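Local coordinates for 49 protein (Murid herpesvirus 4, PDB 6A4V), which probably binds poly(ADP-ribose) polymerase 1 of the host cell and thereby facilitates replication of this gammaherpesvirus, at residues E38-P42 and C233-L239; V161-C165 and S225-L229; S181-D185 and T197-Y201; R94-I98 and K121-N127; T139-L143 and L217-V221. One frame throughout, in Å; residues are numbered along the deposited sequence.

Contact 1 (E38-P42 and C233-L239); sequences EFYYP and CVQSQFL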
# COMPACT_ATOMS: atom_id res chain seq x y z
N GLU B 38 -7.49 -2.36 10.74
CA GLU B 38 -7.14 -3.06 9.50
C GLU B 38 -6.68 -4.50 9.78
O GLU B 38 -6.02 -4.80 10.75
CB GLU B 38 -5.96 -2.40 8.77
CG GLU B 38 -6.16 -0.95 8.34
CD GLU B 38 -4.86 -0.16 8.21
OE1 GLU B 38 -4.84 1.04 8.59
OE2 GLU B 38 -3.85 -0.73 7.73
N PHE B 39 -6.93 -5.37 8.81
CA PHE B 39 -6.71 -6.76 8.97
C PHE B 39 -5.48 -7.18 8.19
O PHE B 39 -5.15 -6.62 7.15
CB PHE B 39 -7.94 -7.54 8.56
CG PHE B 39 -9.08 -7.45 9.54
CD1 PHE B 39 -9.05 -8.17 10.73
CD2 PHE B 39 -10.18 -6.65 9.28
CE1 PHE B 39 -10.07 -8.04 11.65
CE2 PHE B 39 -11.23 -6.57 10.18
CZ PHE B 39 -11.19 -7.30 11.35
N TYR B 40 -4.75 -8.09 8.80
CA TYR B 40 -3.74 -8.81 8.09
C TYR B 40 -4.51 -9.63 7.05
O TYR B 40 -4.14 -9.68 5.92
CB TYR B 40 -2.89 -9.61 9.09
CG TYR B 40 -1.57 -10.14 8.57
CD1 TYR B 40 -0.62 -9.28 8.06
CD2 TYR B 40 -1.20 -11.46 8.78
CE1 TYR B 40 0.59 -9.76 7.58
CE2 TYR B 40 0.03 -11.95 8.37
CZ TYR B 40 0.93 -11.09 7.75
OH TYR B 40 2.09 -11.56 7.26
N TYR B 41 -5.60 -10.26 7.51
CA TYR B 41 -6.63 -10.73 6.65
C TYR B 41 -7.93 -10.73 7.44
O TYR B 41 -7.92 -11.03 8.63
CB TYR B 41 -6.33 -12.15 6.12
CG TYR B 41 -6.07 -13.22 7.15
CD1 TYR B 41 -7.11 -14.02 7.63
CD2 TYR B 41 -4.78 -13.47 7.62
CE1 TYR B 41 -6.89 -14.99 8.59
CE2 TYR B 41 -4.54 -14.43 8.60
CZ TYR B 41 -5.61 -15.19 9.06
OH TYR B 41 -5.43 -16.16 9.97
N PRO B 42 -9.06 -10.54 6.75
CA PRO B 42 -10.39 -10.70 7.33
C PRO B 42 -10.88 -12.14 7.30
O PRO B 42 -10.33 -13.00 6.53
CB PRO B 42 -11.18 -9.81 6.35
CG PRO B 42 -10.57 -10.12 5.02
CD PRO B 42 -9.10 -10.29 5.29
N CYS B 233 0.71 -17.76 12.87
CA CYS B 233 0.15 -17.28 11.65
C CYS B 233 1.07 -17.53 10.44
O CYS B 233 0.58 -17.93 9.36
CB CYS B 233 -0.13 -15.81 11.80
SG CYS B 233 -1.37 -15.24 10.64
N VAL B 234 2.38 -17.31 10.60
CA VAL B 234 3.36 -17.38 9.50
C VAL B 234 3.79 -18.83 9.35
O VAL B 234 3.82 -19.38 8.25
CB VAL B 234 4.52 -16.38 9.77
CG1 VAL B 234 5.74 -16.48 8.85
CG2 VAL B 234 3.99 -14.95 9.78
N GLN B 235 4.05 -19.51 10.48
CA GLN B 235 4.31 -20.93 10.44
C GLN B 235 3.24 -21.56 9.53
O GLN B 235 3.53 -22.29 8.62
CB GLN B 235 4.21 -21.56 11.84
CG GLN B 235 5.51 -21.56 12.68
CD GLN B 235 5.34 -21.54 14.19
OE1 GLN B 235 4.31 -21.94 14.76
NE2 GLN B 235 6.38 -21.08 14.88
N SER B 236 1.96 -21.28 9.81
CA SER B 236 0.84 -22.06 9.31
C SER B 236 0.33 -21.49 7.96
O SER B 236 -0.71 -21.92 7.43
CB SER B 236 -0.26 -22.09 10.38
OG SER B 236 0.29 -22.27 11.71
N GLN B 237 1.01 -20.46 7.43
CA GLN B 237 0.68 -19.85 6.15
C GLN B 237 -0.80 -19.43 6.04
O GLN B 237 -1.39 -19.45 4.91
CB GLN B 237 1.11 -20.84 5.07
CG GLN B 237 2.64 -20.83 4.93
CD GLN B 237 3.16 -21.48 3.68
OE1 GLN B 237 3.57 -20.79 2.74
NE2 GLN B 237 3.16 -22.80 3.66
N PHE B 238 -1.39 -18.96 7.13
CA PHE B 238 -2.85 -18.53 7.09
C PHE B 238 -3.03 -17.35 6.12
O PHE B 238 -3.99 -17.31 5.43
CB PHE B 238 -3.41 -18.23 8.48
CG PHE B 238 -3.45 -19.39 9.47
CD1 PHE B 238 -3.59 -20.71 9.06
CD2 PHE B 238 -3.33 -19.17 10.84
CE1 PHE B 238 -3.61 -21.76 9.98
CE2 PHE B 238 -3.41 -20.21 11.77
CZ PHE B 238 -3.53 -21.51 11.34
N LEU B 239 -2.05 -16.44 5.95
CA LEU B 239 -2.32 -15.32 5.01
C LEU B 239 -2.42 -15.85 3.57
O LEU B 239 -3.35 -15.43 2.80
CB LEU B 239 -1.27 -14.22 5.18
CG LEU B 239 -1.19 -13.16 4.08
CD1 LEU B 239 -2.43 -12.30 4.05
CD2 LEU B 239 0.03 -12.29 4.29
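Two tyrosines of the N-terminal segment, Tyr-40 and Tyr-41, make a buried aromatic contact with the break between helix 213-235 and helix 238-262, close to the centre of the molecule. Cys-233 serves both rings: its SG lies at the edge of each, 3.9 Å from Tyr-41 CE2 and 4.2 Å from Tyr-40 CD2, a pair of sulfur-aromatic contacts. Leu-239 CD2 makes an off-centre CH-pi contact with the Tyr-40 ring, 4.3 Å from the centroid, while Leu-239 CD1 touches the Tyr-40 carbonyl O at 3.6 Å. The Tyr-41 side chain leaves with CG between the backbone N and the carbonyl carbon (chi1 56°), which aims the ring at the helix break and brings OH to 3.3 Å from Phe-238 CB. Both hydroxyls are satisfied elsewhere, Tyr-40 OH by Glu-86 and Tyr-41 OH by the backbone O of Phe-189. On the N-terminal side, Tyr-40 and Tyr-41 both share backbone hydrogen bonds with Met-192, a classic beta bulge. Across from them the chain leaves helix 213-235 through Gln-237, which has positive phi and also occupies the N-cap position of the next helix; the turn that receives the tyrosines is a Schellman motif.

Contact 2 (V161-C165 and S225-L229); sequences VHEWC and SVFKL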
# COMPACT_ATOMS: atom_id res chain seq x y z
N VAL B 161 -3.24 -17.49 23.61
CA VAL B 161 -2.30 -16.44 23.82
C VAL B 161 -2.96 -15.29 24.59
O VAL B 161 -2.36 -14.71 25.47
CB VAL B 161 -1.72 -15.99 22.48
CG1 VAL B 161 -0.96 -14.68 22.58
CG2 VAL B 161 -0.86 -17.10 21.89
N HIS B 162 -4.19 -14.95 24.23
CA HIS B 162 -4.90 -13.88 24.89
C HIS B 162 -5.10 -14.19 26.39
O HIS B 162 -4.91 -13.33 27.24
CB HIS B 162 -6.22 -13.62 24.14
CG HIS B 162 -7.22 -14.73 24.23
ND1 HIS B 162 -7.05 -15.94 23.57
CD2 HIS B 162 -8.40 -14.81 24.87
CE1 HIS B 162 -8.09 -16.71 23.80
NE2 HIS B 162 -8.92 -16.04 24.61
N GLU B 163 -5.44 -15.44 26.73
CA GLU B 163 -5.57 -15.84 28.13
C GLU B 163 -4.29 -15.47 28.88
O GLU B 163 -4.35 -14.79 29.91
CB GLU B 163 -5.94 -17.32 28.24
CG GLU B 163 -7.45 -17.55 28.25
CD GLU B 163 -7.88 -18.97 27.96
OE1 GLU B 163 -7.07 -19.89 28.20
OE2 GLU B 163 -9.03 -19.16 27.48
N TRP B 164 -3.13 -15.87 28.33
CA TRP B 164 -1.80 -15.60 28.90
C TRP B 164 -1.52 -14.11 29.03
O TRP B 164 -0.94 -13.69 30.02
CB TRP B 164 -0.73 -16.32 28.08
CG TRP B 164 0.69 -16.24 28.56
CD1 TRP B 164 1.34 -17.20 29.28
CD2 TRP B 164 1.71 -15.31 28.15
NE1 TRP B 164 2.66 -16.87 29.45
CE2 TRP B 164 2.90 -15.69 28.80
CE3 TRP B 164 1.71 -14.12 27.42
CZ2 TRP B 164 4.10 -14.98 28.67
CZ3 TRP B 164 2.89 -13.42 27.28
CH2 TRP B 164 4.07 -13.85 27.88
N CYS B 165 -1.92 -13.31 28.03
CA CYS B 165 -1.72 -11.85 28.10
C CYS B 165 -2.53 -11.26 29.26
O CYS B 165 -2.08 -10.31 29.92
CB CYS B 165 -2.12 -11.16 26.80
SG CYS B 165 -1.44 -9.48 26.65
N SER B 225 3.06 -11.65 23.22
CA SER B 225 1.83 -12.23 22.81
C SER B 225 1.66 -12.02 21.30
O SER B 225 1.37 -12.93 20.61
CB SER B 225 0.64 -11.67 23.56
OG SER B 225 0.89 -11.49 24.96
N VAL B 226 1.80 -10.78 20.83
CA VAL B 226 1.67 -10.49 19.44
C VAL B 226 2.68 -11.32 18.66
O VAL B 226 2.37 -11.88 17.64
CB VAL B 226 1.85 -9.00 19.11
CG1 VAL B 226 1.90 -8.81 17.60
CG2 VAL B 226 0.78 -8.14 19.72
N PHE B 227 3.91 -11.36 19.13
CA PHE B 227 4.89 -12.16 18.38
C PHE B 227 4.46 -13.62 18.21
O PHE B 227 4.85 -14.31 17.20
CB PHE B 227 6.24 -12.11 19.09
CG PHE B 227 7.35 -12.85 18.41
CD1 PHE B 227 7.86 -12.37 17.21
CD2 PHE B 227 7.96 -13.93 19.00
CE1 PHE B 227 8.88 -13.06 16.57
CE2 PHE B 227 9.00 -14.60 18.36
CZ PHE B 227 9.46 -14.16 17.15
N LYS B 228 3.82 -14.18 19.25
CA LYS B 228 3.50 -15.61 19.27
C LYS B 228 2.36 -15.80 18.26
O LYS B 228 2.43 -16.75 17.45
CB LYS B 228 3.27 -16.14 20.69
CG LYS B 228 2.38 -17.38 20.85
CD LYS B 228 3.13 -18.72 20.84
CE LYS B 228 2.35 -19.88 21.42
NZ LYS B 228 2.34 -19.90 22.90
N LEU B 229 1.43 -14.84 18.21
CA LEU B 229 0.34 -14.95 17.26
C LEU B 229 0.91 -14.94 15.84
O LEU B 229 0.57 -15.81 15.02
CB LEU B 229 -0.65 -13.81 17.44
CG LEU B 229 -1.90 -14.01 18.29
CD1 LEU B 229 -2.87 -12.89 17.96
CD2 LEU B 229 -2.62 -15.33 18.05
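Ser-225 OG, which is hydrogen-bonded to the backbone O of Val-221 one turn earlier in its own helix, also lies against helix 161-168. Two residues of that helix meet it. Cys-165 brings both CB and SG to 3.5 Å from Ser-225 OG, and Trp-164 presents the edge of its indole, with the hydroxyl oxygen in the ring plane and 3.6 Å from CZ3. The indole reaches this place because CG of Trp-164 is anti to the backbone N (chi1 -176°), and edge-to-face partners Tyr-155 and Phe-168 meet the same ring system. Val-161 fills the next part of the interface with its two methyls split between neighbours. CG1 packs on Ser-225, 3.5 Å from CB, and also approaches Leu-229 CG at 4.4 Å; CG2 presses on the aliphatic part of Lys-228, only 3.4 Å from CG, a tight carbon pair. The lysine chain bends at chi2 and chi4, and its NZ makes a weak hydrogen bond to the carbonyl of Lys-157. The two helix segments run nearly antiparallel, at 172°, with axes 10.0 Å apart. Across this interface the contact rests mainly on van der Waals packing: a small polar side chain is buried against sulfur, indole and a valine methyl, and the serine hydroxyl is satisfied by Val-221 O, a partner within its own helix.

Contact 3 (S181-D185 and T197-Y201); sequences SSMLD and TFLKY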
# COMPACT_ATOMS: atom_id res chain seq x y z
N SER B 181 -7.96 -8.36 24.14
CA SER B 181 -8.38 -9.72 23.86
C SER B 181 -9.19 -9.79 22.54
O SER B 181 -9.17 -10.83 21.87
CB SER B 181 -9.09 -10.35 25.05
OG SER B 181 -10.49 -10.41 24.87
N SER B 182 -9.85 -8.70 22.13
CA SER B 182 -10.50 -8.66 20.79
C SER B 182 -9.45 -8.71 19.66
O SER B 182 -9.72 -9.33 18.60
CB SER B 182 -11.40 -7.46 20.64
OG SER B 182 -10.65 -6.27 20.53
N MET B 183 -8.31 -8.03 19.88
CA MET B 183 -7.11 -8.10 19.02
C MET B 183 -6.59 -9.54 19.08
O MET B 183 -6.56 -10.27 18.04
CB MET B 183 -5.92 -7.24 19.47
CG MET B 183 -6.20 -5.79 19.83
SD MET B 183 -6.20 -4.76 18.38
CE MET B 183 -4.65 -5.18 17.60
N LEU B 184 -6.19 -9.91 20.31
CA LEU B 184 -5.41 -11.11 20.59
C LEU B 184 -6.26 -12.36 20.42
O LEU B 184 -5.77 -13.35 19.92
CB LEU B 184 -4.78 -11.04 21.99
CG LEU B 184 -3.57 -10.12 22.11
CD1 LEU B 184 -3.09 -10.02 23.55
CD2 LEU B 184 -2.43 -10.59 21.20
N ASP B 185 -7.52 -12.35 20.87
CA ASP B 185 -8.40 -13.49 20.60
C ASP B 185 -9.00 -13.28 19.22
O ASP B 185 -9.86 -12.39 19.03
CB ASP B 185 -9.53 -13.66 21.63
CG ASP B 185 -10.36 -14.92 21.45
OD1 ASP B 185 -9.88 -15.89 20.78
OD2 ASP B 185 -11.48 -14.92 21.97
N THR B 197 -1.99 -1.86 13.21
CA THR B 197 -2.99 -1.90 14.28
C THR B 197 -2.41 -2.31 15.64
O THR B 197 -2.80 -1.78 16.66
CB THR B 197 -4.17 -2.76 13.84
OG1 THR B 197 -4.52 -2.15 12.59
CG2 THR B 197 -5.30 -2.76 14.82
N PHE B 198 -1.49 -3.27 15.68
CA PHE B 198 -1.05 -3.75 16.99
C PHE B 198 -0.21 -2.64 17.64
O PHE B 198 -0.24 -2.49 18.88
CB PHE B 198 -0.27 -5.06 16.93
CG PHE B 198 -1.10 -6.30 16.81
CD1 PHE B 198 -1.88 -6.71 17.87
CD2 PHE B 198 -1.11 -7.05 15.65
CE1 PHE B 198 -2.65 -7.84 17.78
CE2 PHE B 198 -1.96 -8.14 15.53
CZ PHE B 198 -2.67 -8.57 16.62
N LEU B 199 0.50 -1.89 16.79
CA LEU B 199 1.27 -0.69 17.16
C LEU B 199 0.34 0.34 17.76
O LEU B 199 0.58 0.89 18.84
CB LEU B 199 1.96 -0.13 15.92
CG LEU B 199 3.28 -0.82 15.57
CD1 LEU B 199 3.75 -0.51 14.16
CD2 LEU B 199 4.35 -0.43 16.56
N LYS B 200 -0.70 0.65 17.02
CA LYS B 200 -1.67 1.61 17.46
C LYS B 200 -2.07 1.28 18.92
O LYS B 200 -1.94 2.14 19.78
CB LYS B 200 -2.80 1.63 16.43
CG LYS B 200 -3.81 2.74 16.59
CD LYS B 200 -5.24 2.27 16.54
CE LYS B 200 -6.25 3.40 16.53
NZ LYS B 200 -7.62 2.87 16.29
N TYR B 201 -2.51 0.06 19.23
CA TYR B 201 -3.03 -0.23 20.62
C TYR B 201 -1.86 -0.42 21.61
O TYR B 201 -2.07 -0.50 22.82
CB TYR B 201 -3.97 -1.43 20.66
CG TYR B 201 -5.28 -1.21 19.94
CD1 TYR B 201 -5.32 -1.03 18.57
CD2 TYR B 201 -6.50 -1.20 20.61
CE1 TYR B 201 -6.50 -0.82 17.88
CE2 TYR B 201 -7.70 -0.99 19.94
CZ TYR B 201 -7.70 -0.79 18.57
OH TYR B 201 -8.85 -0.58 17.87
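A Met-aromatic cluster joins the last turn of helix 173-184 to helix 195-203, two helices that follow each other in the chain with the short strand 192-193 between them. Its centre is Met-183, whose side chain bends at chi2 (-84°), and this bend places the sulfur over Tyr-201. Phe-198 receives the methionine obliquely, with the sulfur 5.3 Å from the ring centroid, and the two side chains pass alongside, pointing opposite ways. Met-183 CB also meets Phe-198 CE1 at 3.7 Å. The position of the methyl CE is doubtful; as modelled it lies 3.7 Å from Thr-197 CG2, whereas the threonine hydroxyl is hydrogen-bonded to Asn-194. Leu-184 CD2 adds a looser touch to Phe-198 CE1 at 4.4 Å. Beyond the pair of helices, Phe-198 rests on Val-226 and Leu-184 on Leu-229, so both segments lean on helix 213-235; Tyr-193 of the short strand touches Met-183 and Phe-198. Of the two sulfur contacts, that with Tyr-201 is the more direct: Met-183 SD stands over the centre of the Tyr-201 ring, 3.9 Å from the centroid and 11° off the ring normal.

Contact 4 (R94-I98 and K121-N127); sequences RELII and KLSLEAN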
# COMPACT_ATOMS: atom_id res chain seq x y z
N ARG B 94 10.97 -9.48 15.81
CA ARG B 94 12.00 -9.84 16.80
C ARG B 94 12.81 -8.62 17.17
O ARG B 94 13.04 -8.27 18.35
CB ARG B 94 12.90 -10.93 16.22
CG ARG B 94 12.36 -12.33 16.41
CD ARG B 94 13.38 -13.41 16.01
NE ARG B 94 14.13 -13.09 14.81
CZ ARG B 94 13.77 -13.48 13.60
NH1 ARG B 94 12.51 -13.80 13.38
NH2 ARG B 94 14.63 -13.48 12.60
N GLU B 95 13.31 -7.98 16.12
CA GLU B 95 14.11 -6.76 16.25
C GLU B 95 13.33 -5.74 17.10
O GLU B 95 13.94 -4.95 17.91
CB GLU B 95 14.52 -6.29 14.85
CG GLU B 95 15.78 -5.45 14.79
CD GLU B 95 17.08 -6.06 15.30
OE1 GLU B 95 17.55 -7.08 14.71
OE2 GLU B 95 17.62 -5.50 16.28
N LEU B 96 12.01 -5.75 17.05
CA LEU B 96 11.31 -4.75 17.92
C LEU B 96 11.44 -5.10 19.41
O LEU B 96 11.46 -4.24 20.25
CB LEU B 96 9.84 -4.68 17.51
CG LEU B 96 8.95 -3.86 18.43
CD1 LEU B 96 7.65 -3.51 17.72
CD2 LEU B 96 8.64 -4.57 19.74
N ILE B 97 11.48 -6.40 19.71
CA ILE B 97 11.36 -6.88 21.05
C ILE B 97 12.72 -6.68 21.70
O ILE B 97 12.81 -6.07 22.80
CB ILE B 97 10.86 -8.36 21.08
CG1 ILE B 97 9.34 -8.44 21.09
CG2 ILE B 97 11.45 -9.11 22.28
CD1 ILE B 97 8.74 -9.80 20.73
N ILE B 98 13.76 -7.13 20.99
CA ILE B 98 15.11 -6.84 21.34
C ILE B 98 15.28 -5.37 21.74
O ILE B 98 16.25 -5.07 22.46
CB ILE B 98 16.13 -7.06 20.21
CG1 ILE B 98 16.35 -8.54 19.95
CG2 ILE B 98 17.40 -6.35 20.61
CD1 ILE B 98 17.15 -8.88 18.71
N LYS B 121 17.40 -11.54 24.99
CA LYS B 121 18.02 -10.86 23.84
C LYS B 121 18.87 -11.85 23.03
O LYS B 121 18.83 -11.86 21.77
CB LYS B 121 18.86 -9.65 24.27
CG LYS B 121 18.05 -8.40 24.60
CD LYS B 121 18.78 -7.09 24.32
CE LYS B 121 19.40 -6.44 25.55
NZ LYS B 121 20.88 -6.44 25.45
N LEU B 122 19.68 -12.66 23.69
CA LEU B 122 20.49 -13.65 22.94
C LEU B 122 19.58 -14.64 22.20
O LEU B 122 19.95 -15.19 21.16
CB LEU B 122 21.42 -14.40 23.89
CG LEU B 122 22.68 -13.64 24.31
CD1 LEU B 122 23.48 -14.43 25.34
CD2 LEU B 122 23.57 -13.30 23.11
N SER B 123 18.40 -14.87 22.76
CA SER B 123 17.49 -15.85 22.22
C SER B 123 16.88 -15.32 20.92
O SER B 123 16.86 -16.01 19.92
CB SER B 123 16.45 -16.22 23.24
OG SER B 123 15.53 -17.15 22.69
N LEU B 124 16.41 -14.07 20.94
CA LEU B 124 15.87 -13.43 19.72
C LEU B 124 16.95 -13.34 18.64
O LEU B 124 16.67 -13.40 17.41
CB LEU B 124 15.40 -12.03 20.10
CG LEU B 124 14.18 -12.00 21.01
CD1 LEU B 124 14.26 -10.88 22.04
CD2 LEU B 124 12.93 -11.83 20.18
N GLU B 125 18.20 -13.17 19.07
CA GLU B 125 19.30 -13.12 18.06
C GLU B 125 19.50 -14.50 17.44
O GLU B 125 19.69 -14.61 16.20
CB GLU B 125 20.58 -12.56 18.66
CG GLU B 125 20.67 -11.06 18.53
CD GLU B 125 21.55 -10.44 19.60
OE1 GLU B 125 22.52 -11.13 20.01
OE2 GLU B 125 21.24 -9.31 20.04
N ALA B 126 19.39 -15.57 18.24
CA ALA B 126 19.68 -16.89 17.70
C ALA B 126 18.49 -17.42 16.92
O ALA B 126 18.66 -18.37 16.13
CB ALA B 126 20.06 -17.85 18.78
N ASN B 127 17.30 -16.88 17.22
CA ASN B 127 16.04 -17.34 16.60
C ASN B 127 15.98 -18.87 16.54
O ASN B 127 15.80 -19.46 15.48
CB ASN B 127 15.89 -16.77 15.20
CG ASN B 127 14.59 -17.16 14.53
OD1 ASN B 127 13.53 -17.17 15.15
ND2 ASN B 127 14.67 -17.42 13.25
O HOH W 1 17.14 -12.79 14.83
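Helices 89-104 and 111-126 pack antiparallel here, their short segments crossing at -163° with axes 9.6 Å apart and Arg-94 level with Leu-124, Ile-98 with Lys-121. Leu-124 is the central apolar side chain of the interface. It points at the opposite helix and is met by three residues: Ile-98 CG1 lies 3.6 Å from its CB, Ile-97 CG2 touches both of its methyls, and Arg-94 CG packs against CD2 at 3.8 Å. The approach of Ile-97 CG2 to Leu-124 CD1, 3.3 Å, is tight. Further along, Ile-98 runs across Lys-121, with CG2 4.0 Å from Lys-121 CD; the ammonium group of that lysine goes on to a salt bridge with Glu-105. At the other end the helix stops at Asn-127, which has positive phi. Its amide, swung away from its own backbone N by a chi1 of -178°, stacks on one face of the Arg-94 guanidinium, the planes only 4° apart and Asn-127 CG 3.9 Å from Arg-94 CZ. A water lies at the guanidinium edge: it accepts from Arg-94 NE at 3.0 Å and donates to Leu-124 O at 2.7 Å. Near the C-terminal end of its helix, this carbonyl is thus linked by water to a positive group, which would probably complement the helix dipole, while the leucine and isoleucines supply apolar packing beside it.

Contact 5 (T139-L143 and L217-V221); sequences TVNLL and LNVLV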
# COMPACT_ATOMS: atom_id res chain seq x y z
N THR B 139 9.55 -13.69 30.32
CA THR B 139 8.68 -12.60 30.65
C THR B 139 8.12 -12.82 32.06
O THR B 139 8.30 -11.98 32.92
CB THR B 139 7.64 -12.47 29.54
OG1 THR B 139 8.44 -12.39 28.34
CG2 THR B 139 6.77 -11.26 29.69
N VAL B 140 7.49 -13.98 32.27
CA VAL B 140 6.96 -14.37 33.55
C VAL B 140 8.03 -14.15 34.64
O VAL B 140 7.70 -13.67 35.74
CB VAL B 140 6.44 -15.81 33.54
CG1 VAL B 140 5.96 -16.20 34.92
CG2 VAL B 140 5.30 -16.00 32.54
N ASN B 141 9.28 -14.46 34.33
CA ASN B 141 10.32 -14.29 35.33
C ASN B 141 10.75 -12.84 35.59
O ASN B 141 11.25 -12.57 36.73
CB ASN B 141 11.56 -15.09 34.99
CG ASN B 141 11.38 -16.51 35.46
OD1 ASN B 141 11.92 -16.86 36.49
ND2 ASN B 141 10.62 -17.31 34.71
N LEU B 142 10.71 -11.95 34.58
CA LEU B 142 11.05 -10.57 34.87
C LEU B 142 9.94 -10.06 35.80
O LEU B 142 10.20 -9.37 36.78
CB LEU B 142 11.21 -9.68 33.62
CG LEU B 142 12.32 -10.06 32.65
CD1 LEU B 142 11.95 -9.69 31.23
CD2 LEU B 142 13.65 -9.44 33.01
N LEU B 143 8.72 -10.44 35.49
CA LEU B 143 7.55 -10.07 36.29
C LEU B 143 7.72 -10.53 37.75
O LEU B 143 7.35 -9.80 38.69
CB LEU B 143 6.31 -10.67 35.64
CG LEU B 143 5.80 -9.89 34.42
CD1 LEU B 143 4.67 -10.64 33.72
CD2 LEU B 143 5.34 -8.50 34.83
N LEU B 217 6.54 -3.56 31.36
CA LEU B 217 6.38 -5.03 31.37
C LEU B 217 5.05 -5.41 30.73
O LEU B 217 5.03 -6.35 29.95
CB LEU B 217 6.53 -5.57 32.79
CG LEU B 217 7.98 -5.56 33.29
CD1 LEU B 217 8.15 -6.36 34.55
CD2 LEU B 217 8.94 -6.10 32.24
N ASN B 218 3.99 -4.65 31.00
CA ASN B 218 2.76 -4.79 30.26
C ASN B 218 3.04 -4.81 28.74
O ASN B 218 2.48 -5.59 27.99
CB ASN B 218 1.76 -3.71 30.67
CG ASN B 218 1.01 -4.06 31.94
OD1 ASN B 218 1.18 -5.15 32.49
ND2 ASN B 218 0.17 -3.16 32.43
N VAL B 219 3.92 -3.92 28.29
CA VAL B 219 4.23 -3.75 26.89
C VAL B 219 5.05 -4.96 26.41
O VAL B 219 4.88 -5.42 25.29
CB VAL B 219 5.01 -2.44 26.68
CG1 VAL B 219 5.86 -2.44 25.42
CG2 VAL B 219 4.09 -1.24 26.67
N LEU B 220 5.99 -5.42 27.23
CA LEU B 220 6.76 -6.60 26.86
C LEU B 220 5.82 -7.77 26.63
O LEU B 220 6.01 -8.59 25.74
CB LEU B 220 7.72 -6.99 27.97
CG LEU B 220 8.52 -8.25 27.64
CD1 LEU B 220 9.15 -8.15 26.25
CD2 LEU B 220 9.60 -8.49 28.69
N VAL B 221 4.83 -7.85 27.51
CA VAL B 221 3.95 -8.94 27.53
C VAL B 221 3.20 -8.94 26.22
O VAL B 221 3.00 -9.98 25.61
CB VAL B 221 2.95 -8.84 28.70
CG1 VAL B 221 1.66 -9.58 28.36
CG2 VAL B 221 3.52 -9.35 29.99
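Leu-143 and Leu-217 lie flank to flank with their chains directed oppositely, the branch CD2 of Leu-143 lying against Leu-217 CD1 at 3.5 Å and also near its CB. At the other end of the interface Thr-139 and Leu-220 reach toward each other tip to tip, with Thr-139 CG2 4.0 Å from Leu-220 CG. The threonine methyl takes the place farthest from its own backbone N, which turns it into the interface; there it also touches Val-221 CG2 at 3.8 Å, the two side chains meeting at a slant. Between these ends the side chains meet crosswise: Leu-142 CD1 touches Leu-220 CD2 at 3.7 Å, and Leu-143 CD1 touches Val-221 CG2 at 4.1 Å. The segments of helices 131-146 and 213-235 run nearly antiparallel, at 168° with axes 10.5 Å apart. Neighbouring helices close round the pair: Leu-142 rests on Phe-113, Ile-116 and Leu-117, Leu-220 on His-100 and Leu-104, and Leu-143 on Phe-168. The one hydroxyl of the contact, that of Thr-139, is hydrogen-bonded to Leu-135 O in its own helix. With that group satisfied locally, the six touching residues are held across the interface by aliphatic van der Waals packing, consistent with burial in the apolar core of a helical bundle.

From the N terminus, the segment 38-42 waits almost two hundred residues for its partner at 233-239, so contact 1 closes a long loop that encloses the other four. Contact 4 closes first, pairing successive helices 89-104 and 111-126. Contact 5 then opens on helix 131-146 and contact 2 on helix 161-168; both close on helix 213-235, contact 5 before contact 2, so that the two cross. Contact 3, a short closure between helices 173-184 and 195-203, lies within both. Helix 213-235 thus joins contacts 1, 2 and 5, while its Phe-227 touches Arg-94 and Ile-97 of contact 4, and its Val-226 touches Phe-198 of contact 3.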